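Local structure of putative uncharacterized protein (Bacteroides vulgatus, 4F7A) at residues A[17-25]-A[103-113]. The protein probably binds glycans, perhaps mucin O-glycans, at the outer membrane as a SusD-like, TPR-related lipoprotein. Sequence-based numbering, arbitrary orientation.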
loop_
_atom_site.group_PDB
_atom_site.type_symbol
_atom_site.label_atom_id
_atom_site.label_comp_id
_atom_site.label_asym_id
_atom_site.label_seq_id
_atom_site.Cartn_x
_atom_site.Cartn_y
_atom_site.Cartn_z
ATOM N N ASP A 17 -20.069 3.622 -27.686
ATOM C CA ASP A 17 -20.072 3.404 -26.227
ATOM C C ASP A 17 -18.740 2.850 -25.686
ATOM O O ASP A 17 -18.275 3.268 -24.612
ATOM C CB ASP A 17 -21.238 2.483 -25.807
ATOM C CG ASP A 17 -22.610 3.183 -25.906
ATOM O OD1 ASP A 17 -22.845 3.898 -26.906
ATOM O OD2 ASP A 17 -23.448 3.021 -24.982
ATOM N N PHE A 18 -18.126 1.917 -26.420
ATOM C CA PHE A 18 -16.800 1.436 -26.059
ATOM C C PHE A 18 -15.825 2.616 -25.884
ATOM O O PHE A 18 -15.175 2.731 -24.860
ATOM C CB PHE A 18 -16.237 0.442 -27.094
ATOM C CG PHE A 18 -14.821 0.051 -26.813
ATOM C CD1 PHE A 18 -14.538 -0.987 -25.922
ATOM C CD2 PHE A 18 -13.758 0.766 -27.374
ATOM C CE1 PHE A 18 -13.211 -1.320 -25.611
ATOM C CE2 PHE A 18 -12.425 0.437 -27.075
ATOM C CZ PHE A 18 -12.151 -0.611 -26.193
ATOM N N GLN A 19 -15.714 3.486 -26.885
ATOM C CA GLN A 19 -14.809 4.645 -26.796
ATOM C C GLN A 19 -15.250 5.611 -25.691
ATOM O O GLN A 19 -14.415 6.288 -25.074
ATOM C CB GLN A 19 -14.751 5.414 -28.133
ATOM C CG GLN A 19 -14.186 4.625 -29.319
ATOM C CD GLN A 19 -12.752 4.159 -29.091
ATOM O OE1 GLN A 19 -11.952 4.846 -28.450
ATOM N NE2 GLN A 19 -12.426 2.985 -29.616
ATOM N N LYS A 20 -16.563 5.671 -25.458
ATOM C CA LYS A 20 -17.124 6.566 -24.448
ATOM C C LYS A 20 -16.674 6.131 -23.056
ATOM O O LYS A 20 -16.129 6.943 -22.327
ATOM C CB LYS A 20 -18.663 6.636 -24.537
ATOM C CG LYS A 20 -19.297 7.785 -23.720
ATOM C CD LYS A 20 -20.815 7.889 -23.952
ATOM C CE LYS A 20 -21.553 8.607 -22.818
ATOM N NZ LYS A 20 -21.275 10.063 -22.775
ATOM N N TYR A 21 -16.858 4.856 -22.710
ATOM C CA TYR A 21 -16.656 4.384 -21.314
ATOM C C TYR A 21 -15.430 3.557 -21.021
ATOM O O TYR A 21 -14.795 3.729 -19.975
ATOM C CB TYR A 21 -17.833 3.531 -20.870
ATOM C CG TYR A 21 -19.146 4.233 -20.958
ATOM C CD1 TYR A 21 -19.492 5.218 -20.034
ATOM C CD2 TYR A 21 -20.048 3.927 -21.958
ATOM C CE1 TYR A 21 -20.682 5.875 -20.117
ATOM C CE2 TYR A 21 -21.246 4.585 -22.059
ATOM C CZ TYR A 21 -21.564 5.548 -21.129
ATOM O OH TYR A 21 -22.754 6.190 -21.229
ATOM N N THR A 22 -15.088 2.634 -21.917
ATOM C CA THR A 22 -14.131 1.592 -21.560
ATOM C C THR A 22 -12.695 2.111 -21.459
ATOM O O THR A 22 -11.947 1.689 -20.572
ATOM C CB THR A 22 -14.258 0.363 -22.516
ATOM O OG1 THR A 22 -15.540 -0.252 -22.319
ATOM C CG2 THR A 22 -13.186 -0.648 -22.242
ATOM N N THR A 23 -12.310 3.027 -22.342
ATOM C CA THR A 23 -10.952 3.579 -22.337
ATOM C C THR A 23 -10.598 4.264 -21.015
ATOM O O THR A 23 -9.463 4.149 -20.531
ATOM C CB THR A 23 -10.730 4.594 -23.495
ATOM O OG1 THR A 23 -10.866 3.922 -24.760
ATOM C CG2 THR A 23 -9.339 5.235 -23.392
ATOM N N ASN A 24 -11.559 4.979 -20.425
ATOM C CA ASN A 24 -11.327 5.606 -19.122
ATOM C C ASN A 24 -10.923 4.571 -18.064
ATOM O O ASN A 24 -10.036 4.816 -17.252
ATOM C CB ASN A 24 -12.583 6.367 -18.610
ATOM C CG ASN A 24 -12.916 7.606 -19.436
ATOM O OD1 ASN A 24 -12.043 8.232 -20.031
ATOM N ND2 ASN A 24 -14.193 7.954 -19.480
ATOM N N PHE A 25 -11.577 3.423 -18.079
ATOM C CA PHE A 25 -11.282 2.364 -17.138
ATOM C C PHE A 25 -9.873 1.815 -17.294
ATOM O O PHE A 25 -9.256 1.426 -16.312
ATOM C CB PHE A 25 -12.298 1.242 -17.257
ATOM C CG PHE A 25 -13.597 1.564 -16.581
ATOM C CD1 PHE A 25 -13.726 1.398 -15.212
ATOM C CD2 PHE A 25 -14.643 2.076 -17.295
ATOM C CE1 PHE A 25 -14.919 1.727 -14.571
ATOM C CE2 PHE A 25 -15.828 2.425 -16.675
ATOM C CZ PHE A 25 -15.965 2.224 -15.304
ATOM N N ILE A 103 -19.855 10.822 -16.442
ATOM C CA ILE A 103 -20.557 10.246 -17.581
ATOM C C ILE A 103 -21.311 8.972 -17.264
ATOM O O ILE A 103 -22.059 8.500 -18.093
ATOM C CB ILE A 103 -19.653 10.058 -18.849
ATOM C CG1 ILE A 103 -18.599 8.959 -18.664
ATOM C CG2 ILE A 103 -19.027 11.408 -19.261
ATOM C CD1 ILE A 103 -17.688 8.813 -19.886
ATOM N N THR A 104 -21.145 8.412 -16.070
ATOM C CA THR A 104 -21.891 7.198 -15.720
ATOM C C THR A 104 -22.926 7.414 -14.613
ATOM O O THR A 104 -23.904 6.659 -14.538
ATOM C CB THR A 104 -20.970 6.049 -15.295
ATOM O OG1 THR A 104 -20.215 6.431 -14.149
ATOM C CG2 THR A 104 -20.011 5.635 -16.446
ATOM N N GLN A 105 -22.727 8.436 -13.776
ATOM C CA GLN A 105 -23.571 8.617 -12.580
ATOM C C GLN A 105 -25.066 8.786 -12.870
ATOM O O GLN A 105 -25.892 8.390 -12.054
ATOM C CB GLN A 105 -23.066 9.773 -11.701
ATOM C CG GLN A 105 -23.140 11.151 -12.331
ATOM C CD GLN A 105 -22.535 12.223 -11.436
ATOM O OE1 GLN A 105 -21.988 11.931 -10.377
ATOM N NE2 GLN A 105 -22.637 13.474 -11.865
ATOM N N ASP A 106 -25.402 9.341 -14.036
ATOM C CA ASP A 106 -26.783 9.584 -14.427
ATOM C C ASP A 106 -27.228 8.627 -15.541
ATOM O O ASP A 106 -28.278 8.848 -16.122
ATOM C CB ASP A 106 -26.958 11.044 -14.917
ATOM C CG ASP A 106 -26.650 12.082 -13.832
ATOM O OD1 ASP A 106 -27.085 11.849 -12.678
ATOM O OD2 ASP A 106 -25.991 13.126 -14.148
ATOM N N GLU A 107 -26.453 7.571 -15.834
ATOM C CA GLU A 107 -26.780 6.662 -16.947
ATOM C C GLU A 107 -27.494 5.397 -16.471
ATOM O O GLU A 107 -26.931 4.583 -15.729
ATOM C CB GLU A 107 -25.524 6.275 -17.744
ATOM C CG GLU A 107 -24.979 7.370 -18.641
ATOM C CD GLU A 107 -25.945 7.798 -19.756
ATOM O OE1 GLU A 107 -26.896 7.062 -20.066
ATOM O OE2 GLU A 107 -25.750 8.892 -20.316
ATOM N N ALA A 108 -28.726 5.217 -16.941
ATOM C CA ALA A 108 -29.584 4.141 -16.460
ATOM C C ALA A 108 -28.977 2.768 -16.729
ATOM O O ALA A 108 -29.122 1.857 -15.925
ATOM C CB ALA A 108 -30.970 4.234 -17.114
ATOM N N LYS A 109 -28.311 2.618 -17.862
ATOM C CA LYS A 109 -27.792 1.314 -18.276
ATOM C C LYS A 109 -26.346 1.062 -17.792
ATOM O O LYS A 109 -25.789 0.015 -18.062
ATOM C CB LYS A 109 -27.876 1.163 -19.807
ATOM C CG LYS A 109 -29.318 1.171 -20.397
ATOM N N TYR A 110 -25.749 2.008 -17.076
ATOM C CA TYR A 110 -24.356 1.880 -16.625
ATOM C C TYR A 110 -24.163 2.040 -15.115
ATOM O O TYR A 110 -23.138 2.545 -14.663
ATOM C CB TYR A 110 -23.485 2.884 -17.377
ATOM C CG TYR A 110 -23.342 2.501 -18.820
ATOM C CD1 TYR A 110 -22.472 1.481 -19.196
ATOM C CD2 TYR A 110 -24.108 3.106 -19.804
ATOM C CE1 TYR A 110 -22.337 1.097 -20.519
ATOM C CE2 TYR A 110 -23.983 2.728 -21.144
ATOM C CZ TYR A 110 -23.090 1.728 -21.495
ATOM O OH TYR A 110 -22.946 1.328 -22.815
ATOM N N LYS A 111 -25.130 1.578 -14.334
ATOM C CA LYS A 111 -25.000 1.620 -12.881
ATOM C C LYS A 111 -23.804 0.820 -12.393
ATOM O O LYS A 111 -23.149 1.218 -11.413
ATOM C CB LYS A 111 -26.265 1.100 -12.216
ATOM C CG LYS A 111 -27.480 1.989 -12.452
ATOM C CD LYS A 111 -28.716 1.436 -11.741
ATOM C CE LYS A 111 -29.940 2.296 -12.015
ATOM N NZ LYS A 111 -30.518 2.023 -13.367
ATOM N N HIS A 112 -23.542 -0.313 -13.052
ATOM C CA HIS A 112 -22.362 -1.119 -12.762
ATOM C C HIS A 112 -21.042 -0.390 -13.045
ATOM O O HIS A 112 -20.105 -0.473 -12.235
ATOM C CB HIS A 112 -22.415 -2.496 -13.453
ATOM C CG HIS A 112 -22.517 -2.459 -14.952
ATOM N ND1 HIS A 112 -23.198 -1.480 -15.647
ATOM C CD2 HIS A 112 -22.088 -3.347 -15.885
ATOM C CE1 HIS A 112 -23.158 -1.749 -16.943
ATOM N NE2 HIS A 112 -22.483 -2.872 -17.117
ATOM N N PHE A 113 -20.962 0.329 -14.165
ATOM C CA PHE A 113 -19.736 1.093 -14.489
ATOM C C PHE A 113 -19.551 2.263 -13.531
ATOM O O PHE A 113 -18.431 2.628 -13.178
ATOM C CB PHE A 113 -19.793 1.645 -15.917
ATOM C CG PHE A 113 -19.437 0.631 -17.022
ATOM C CD1 PHE A 113 -19.637 -0.743 -16.858
ATOM C CD2 PHE A 113 -18.992 1.094 -18.264
ATOM C CE1 PHE A 113 -19.364 -1.628 -17.886
ATOM C CE2 PHE A 113 -18.700 0.210 -19.305
ATOM C CZ PHE A 113 -18.886 -1.154 -19.117
HETATM O O HOH W 1 -23.118 9.538 -20.272
#
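Y21, on helix 15-30, packs against I103 and T104 at the C-terminal end of helix 84-104 and against Y110 at the N-cap of helix 111-132, two helices of this SusD-like fold that a short turn connects. Its ring meets that of Y110 at a slant: the centroids are 4.1 Å apart but the planes differ by 32°, too much for a parallel stack. Y21 CE2 lies above the rim of the Y110 face, 3.4 Å from Y110 CE2. With CG anti to its carbonyl carbon (chi1 -57°), Y21 sends its ring between the end of helix 84-104 and Y110, where the CE1 edge faces I103 O in the ring plane at 3.6 Å and CD1 touches T104 CG2. The methylenes of K20 pass over the other face, CG above the ring centre, which leaves the ring held on both faces. Replacing Y21 by an alanine would probably open a gap between K20 and Y110 and strip the Y110 face of its partner, leaving that ring freer to turn.

Beyond that ring, Y110 OH donates to D17 OD2 over 2.8 Å, on the carboxylate's anti lone pair, the carboxylate plane standing 42° from that of the Y110 ring. The bond thus ties the start of helix 111-132 to helix 15-30. Two successive helices joined by a short turn, with a further helix packed against them, are consistent with the TPR-like character of the family. Farther along the contact, F25 of helix 15-30 and F113 of helix 111-132 continue the apolar seam. F113 turns its CD2 edge to Y21 CB, while F25 CZ approaches F113 O in the F25 ring plane at 3.3 Å.

On the K20 side, a water donates to I103 O at 2.6 Å and to E107 OE2, and accepts a weak bond from K20 NZ.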